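Local coordinates for protein nucleoside-diphosphate-sugar epimerase (Pseudomonas aeruginosa, PDB 2X4G) that probably binds a nicotinamide dinucleotide in a Rossmann-type domain and acts on nucleotide sugars, as in the epimerase/dehydratase family, its exact reaction being unsettled, at residues V216-A229 against L315-R329. Numbering follows the deposited sequence.
Sequences VIDAAEAGRGLLMA and LGFFSTTALDDTLLR
Glu221, in the first turn of helix 219-229, pushes its carboxylate into the bend of the loop at Ser319-Thr321, and a single oxygen does nearly all the work. Ser319 OG gives its proton to Glu221 OE2 at 2.6 Å, arriving almost in line with the C-O bond. Thr320 N reaches the syn lone pair of the same oxygen at 3.1 Å, while Thr321 N comes in from above the carboxylate plane. With its OG set anti to the backbone N (chi1 -176°), Ser319 points its hydroxyl at the acid, and a water ties that hydroxyl to Asp218 N.

Asp218 grips the other helix while capping its own. Its OD1 takes Thr326 OG1 on the anti side at 2.5 Å and, on the syn side, Arg329 NH1 at 2.7 Å in a salt bridge. Carboxylate and guanidinium are turned 73° apart, and the bond runs through NH1 to a single oxygen, single-pronged and not a flat two-pronged pair. OD2 spends its anti lone pair on Glu221 N, the N-cap bond of helix 219-229.

Further along that helix the contact turns greasy. Phe317 lies obliquely against the backbone at Gly225, its CD2 3.6 Å from Gly225 CA, and its CZ meets Ile217 CD1. The Met228 side chain runs at about a right angle to that of Phe317, and its SD sits at the ring edge, 5.5 Å from the centroid, a Met-aromatic contact, with CE near the ring plane. Leu315 finishes this end against Ala229.

The C-terminal loop and helix are thus fastened to the last strand-helix step before strand 238-247 of the Rossmann-type domain. Two buried acids, one oxygen of each taking two or three donors, are probably held as carboxylates, and their bonds tie the loop and the start of helix 323-329 to the start of helix 219-229.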
# COMPACT_ATOMS: atom_id res chain seq x y z
N VAL A 216 -26.44 2.04 3.43
CA VAL A 216 -26.12 1.73 4.81
C VAL A 216 -27.31 1.00 5.44
O VAL A 216 -28.45 1.34 5.14
CB VAL A 216 -25.83 3.02 5.57
CG1 VAL A 216 -25.90 2.82 7.08
CG2 VAL A 216 -24.48 3.53 5.17
N ILE A 217 -27.04 0.00 6.28
CA ILE A 217 -28.10 -0.78 6.93
C ILE A 217 -27.79 -1.02 8.39
O ILE A 217 -26.64 -1.21 8.79
CB ILE A 217 -28.38 -2.15 6.23
CG1 ILE A 217 -29.70 -2.74 6.78
CG2 ILE A 217 -27.22 -3.10 6.41
CD1 ILE A 217 -29.92 -4.17 6.52
N ASP A 218 -28.85 -0.97 9.19
CA ASP A 218 -28.76 -1.13 10.62
C ASP A 218 -28.40 -2.60 10.92
O ASP A 218 -28.91 -3.52 10.29
CB ASP A 218 -30.11 -0.68 11.22
CG ASP A 218 -30.24 -0.92 12.72
OD1 ASP A 218 -29.97 0.04 13.48
OD2 ASP A 218 -30.65 -2.03 13.15
N ALA A 219 -27.48 -2.82 11.85
CA ALA A 219 -26.98 -4.14 12.11
C ALA A 219 -28.09 -5.07 12.58
O ALA A 219 -28.22 -6.19 12.09
CB ALA A 219 -25.86 -4.10 13.12
N ALA A 220 -28.88 -4.60 13.55
CA ALA A 220 -29.93 -5.44 14.14
C ALA A 220 -30.86 -5.94 13.05
O ALA A 220 -31.20 -7.10 13.02
CB ALA A 220 -30.73 -4.67 15.23
N GLU A 221 -31.23 -5.06 12.13
CA GLU A 221 -32.12 -5.42 11.04
C GLU A 221 -31.45 -6.38 10.07
O GLU A 221 -32.07 -7.38 9.69
CB GLU A 221 -32.64 -4.20 10.26
CG GLU A 221 -33.07 -3.06 11.14
CD GLU A 221 -34.40 -2.45 10.76
OE1 GLU A 221 -35.43 -3.03 11.15
OE2 GLU A 221 -34.40 -1.38 10.12
N ALA A 222 -30.22 -6.08 9.66
CA ALA A 222 -29.53 -6.91 8.66
C ALA A 222 -29.51 -8.37 9.12
O ALA A 222 -29.72 -9.28 8.34
CB ALA A 222 -28.14 -6.39 8.38
N GLY A 223 -29.30 -8.58 10.42
CA GLY A 223 -29.43 -9.91 11.02
C GLY A 223 -30.80 -10.56 10.85
O GLY A 223 -30.89 -11.75 10.62
N ARG A 224 -31.86 -9.77 10.97
CA ARG A 224 -33.18 -10.31 10.78
C ARG A 224 -33.42 -10.61 9.30
O ARG A 224 -34.02 -11.64 8.95
CB ARG A 224 -34.22 -9.34 11.34
CG ARG A 224 -34.09 -9.21 12.89
CD ARG A 224 -35.27 -8.54 13.57
NE ARG A 224 -35.16 -7.10 13.45
CZ ARG A 224 -34.67 -6.28 14.38
NH1 ARG A 224 -34.22 -6.73 15.56
NH2 ARG A 224 -34.62 -4.98 14.12
N GLY A 225 -32.92 -9.75 8.43
CA GLY A 225 -32.96 -9.99 7.01
C GLY A 225 -32.26 -11.27 6.61
O GLY A 225 -32.73 -11.98 5.74
N LEU A 226 -31.14 -11.57 7.24
CA LEU A 226 -30.44 -12.81 6.96
C LEU A 226 -31.30 -14.00 7.33
O LEU A 226 -31.51 -14.90 6.51
CB LEU A 226 -29.08 -12.87 7.68
CG LEU A 226 -28.00 -11.87 7.27
CD1 LEU A 226 -26.76 -12.11 8.09
CD2 LEU A 226 -27.70 -12.01 5.82
N LEU A 227 -31.82 -14.01 8.56
CA LEU A 227 -32.72 -15.09 9.00
C LEU A 227 -33.86 -15.25 7.99
O LEU A 227 -34.24 -16.37 7.65
CB LEU A 227 -33.29 -14.82 10.39
CG LEU A 227 -34.35 -15.81 10.93
CD1 LEU A 227 -33.72 -17.15 11.11
CD2 LEU A 227 -34.94 -15.33 12.26
N MET A 228 -34.39 -14.13 7.51
CA MET A 228 -35.53 -14.16 6.62
C MET A 228 -35.18 -14.73 5.25
O MET A 228 -35.98 -15.42 4.65
CB MET A 228 -36.14 -12.77 6.47
CG MET A 228 -36.99 -12.31 7.64
SD MET A 228 -37.84 -10.78 7.23
CE MET A 228 -37.43 -9.81 8.68
N ALA A 229 -34.00 -14.40 4.74
CA ALA A 229 -33.54 -14.98 3.48
C ALA A 229 -33.41 -16.47 3.66
O ALA A 229 -33.81 -17.22 2.79
CB ALA A 229 -32.21 -14.39 3.05
N LEU A 315 -39.41 -11.67 0.79
CA LEU A 315 -39.06 -12.04 2.18
C LEU A 315 -39.94 -11.40 3.23
O LEU A 315 -39.99 -11.87 4.36
CB LEU A 315 -37.58 -11.73 2.48
CG LEU A 315 -36.61 -12.24 1.42
CD1 LEU A 315 -35.18 -11.85 1.74
CD2 LEU A 315 -36.76 -13.75 1.26
N GLY A 316 -40.66 -10.34 2.87
CA GLY A 316 -41.33 -9.51 3.84
C GLY A 316 -40.35 -8.56 4.52
O GLY A 316 -40.71 -7.89 5.50
N PHE A 317 -39.13 -8.45 4.01
CA PHE A 317 -38.12 -7.66 4.69
C PHE A 317 -37.99 -6.22 4.21
O PHE A 317 -37.91 -5.95 3.03
CB PHE A 317 -36.75 -8.28 4.62
CG PHE A 317 -35.69 -7.39 5.18
CD1 PHE A 317 -35.00 -6.51 4.35
CD2 PHE A 317 -35.43 -7.37 6.54
CE1 PHE A 317 -34.05 -5.67 4.87
CE2 PHE A 317 -34.48 -6.53 7.06
CZ PHE A 317 -33.80 -5.66 6.23
N PHE A 318 -37.89 -5.32 5.17
CA PHE A 318 -37.49 -3.96 4.88
C PHE A 318 -37.18 -3.23 6.19
O PHE A 318 -37.69 -3.59 7.23
CB PHE A 318 -38.58 -3.22 4.06
CG PHE A 318 -39.90 -3.10 4.76
CD1 PHE A 318 -40.15 -2.04 5.62
CD2 PHE A 318 -40.89 -4.03 4.56
CE1 PHE A 318 -41.35 -1.92 6.25
CE2 PHE A 318 -42.11 -3.90 5.20
CZ PHE A 318 -42.33 -2.85 6.05
N SER A 319 -36.38 -2.17 6.10
CA SER A 319 -35.94 -1.42 7.26
C SER A 319 -37.04 -0.50 7.75
O SER A 319 -37.81 0.04 6.96
CB SER A 319 -34.71 -0.58 6.92
OG SER A 319 -34.19 0.10 8.05
N THR A 320 -37.11 -0.36 9.08
CA THR A 320 -38.02 0.57 9.73
C THR A 320 -37.31 1.53 10.68
O THR A 320 -37.93 2.43 11.22
CB THR A 320 -39.19 -0.20 10.46
OG1 THR A 320 -38.69 -1.26 11.26
CG2 THR A 320 -40.12 -0.81 9.46
N THR A 321 -35.99 1.38 10.84
CA THR A 321 -35.20 2.13 11.83
C THR A 321 -34.67 3.44 11.24
O THR A 321 -34.12 3.45 10.16
CB THR A 321 -34.00 1.26 12.35
OG1 THR A 321 -34.50 -0.02 12.77
CG2 THR A 321 -33.29 1.89 13.53
N ALA A 322 -34.85 4.54 11.95
CA ALA A 322 -34.26 5.82 11.55
C ALA A 322 -32.76 5.66 11.55
O ALA A 322 -32.22 5.00 12.44
CB ALA A 322 -34.66 6.92 12.50
N LEU A 323 -32.10 6.25 10.56
CA LEU A 323 -30.63 6.24 10.46
C LEU A 323 -29.93 6.82 11.66
O LEU A 323 -28.85 6.40 11.98
CB LEU A 323 -30.16 7.04 9.25
CG LEU A 323 -28.65 7.02 8.97
CD1 LEU A 323 -28.13 5.57 8.88
CD2 LEU A 323 -28.38 7.79 7.69
N ASP A 324 -30.52 7.84 12.28
CA ASP A 324 -29.90 8.49 13.43
C ASP A 324 -29.87 7.54 14.60
O ASP A 324 -28.91 7.55 15.38
CB ASP A 324 -30.69 9.74 13.85
CG ASP A 324 -30.34 10.97 13.04
OD1 ASP A 324 -30.92 12.04 13.38
OD2 ASP A 324 -29.50 10.90 12.10
N ASP A 325 -30.94 6.76 14.75
CA ASP A 325 -31.03 5.81 15.86
C ASP A 325 -29.93 4.75 15.72
O ASP A 325 -29.36 4.32 16.71
CB ASP A 325 -32.42 5.16 15.92
CG ASP A 325 -33.54 6.17 16.13
OD1 ASP A 325 -33.78 6.57 17.28
OD2 ASP A 325 -34.17 6.58 15.14
N THR A 326 -29.62 4.37 14.48
CA THR A 326 -28.57 3.40 14.22
C THR A 326 -27.23 4.00 14.51
O THR A 326 -26.45 3.44 15.27
CB THR A 326 -28.57 2.98 12.77
OG1 THR A 326 -29.81 2.33 12.48
CG2 THR A 326 -27.44 2.06 12.48
N LEU A 327 -26.96 5.16 13.93
CA LEU A 327 -25.72 5.85 14.19
C LEU A 327 -25.53 6.19 15.66
O LEU A 327 -24.40 6.18 16.11
CB LEU A 327 -25.59 7.15 13.39
CG LEU A 327 -25.74 7.06 11.88
CD1 LEU A 327 -25.57 8.45 11.31
CD2 LEU A 327 -24.75 6.06 11.32
N LEU A 328 -26.59 6.50 16.41
CA LEU A 328 -26.45 6.75 17.86
C LEU A 328 -26.15 5.48 18.66
O LEU A 328 -25.47 5.54 19.69
CB LEU A 328 -27.67 7.45 18.44
CG LEU A 328 -27.57 8.98 18.36
CD1 LEU A 328 -28.91 9.66 18.61
CD2 LEU A 328 -26.53 9.49 19.34
N ARG A 329 -26.65 4.34 18.22
CA ARG A 329 -26.54 3.13 19.01
C ARG A 329 -25.13 2.61 18.86
O ARG A 329 -24.52 2.13 19.82
CB ARG A 329 -27.55 2.11 18.51
CG ARG A 329 -28.01 1.11 19.55
CD ARG A 329 -28.87 0.03 18.91
NE ARG A 329 -30.05 0.64 18.28
CZ ARG A 329 -30.44 0.46 17.01
NH1 ARG A 329 -29.79 -0.35 16.16
NH2 ARG A 329 -31.52 1.10 16.59
O HOH W 1 -31.32 0.38 8.15
O HOH W 2 -32.68 -1.80 14.90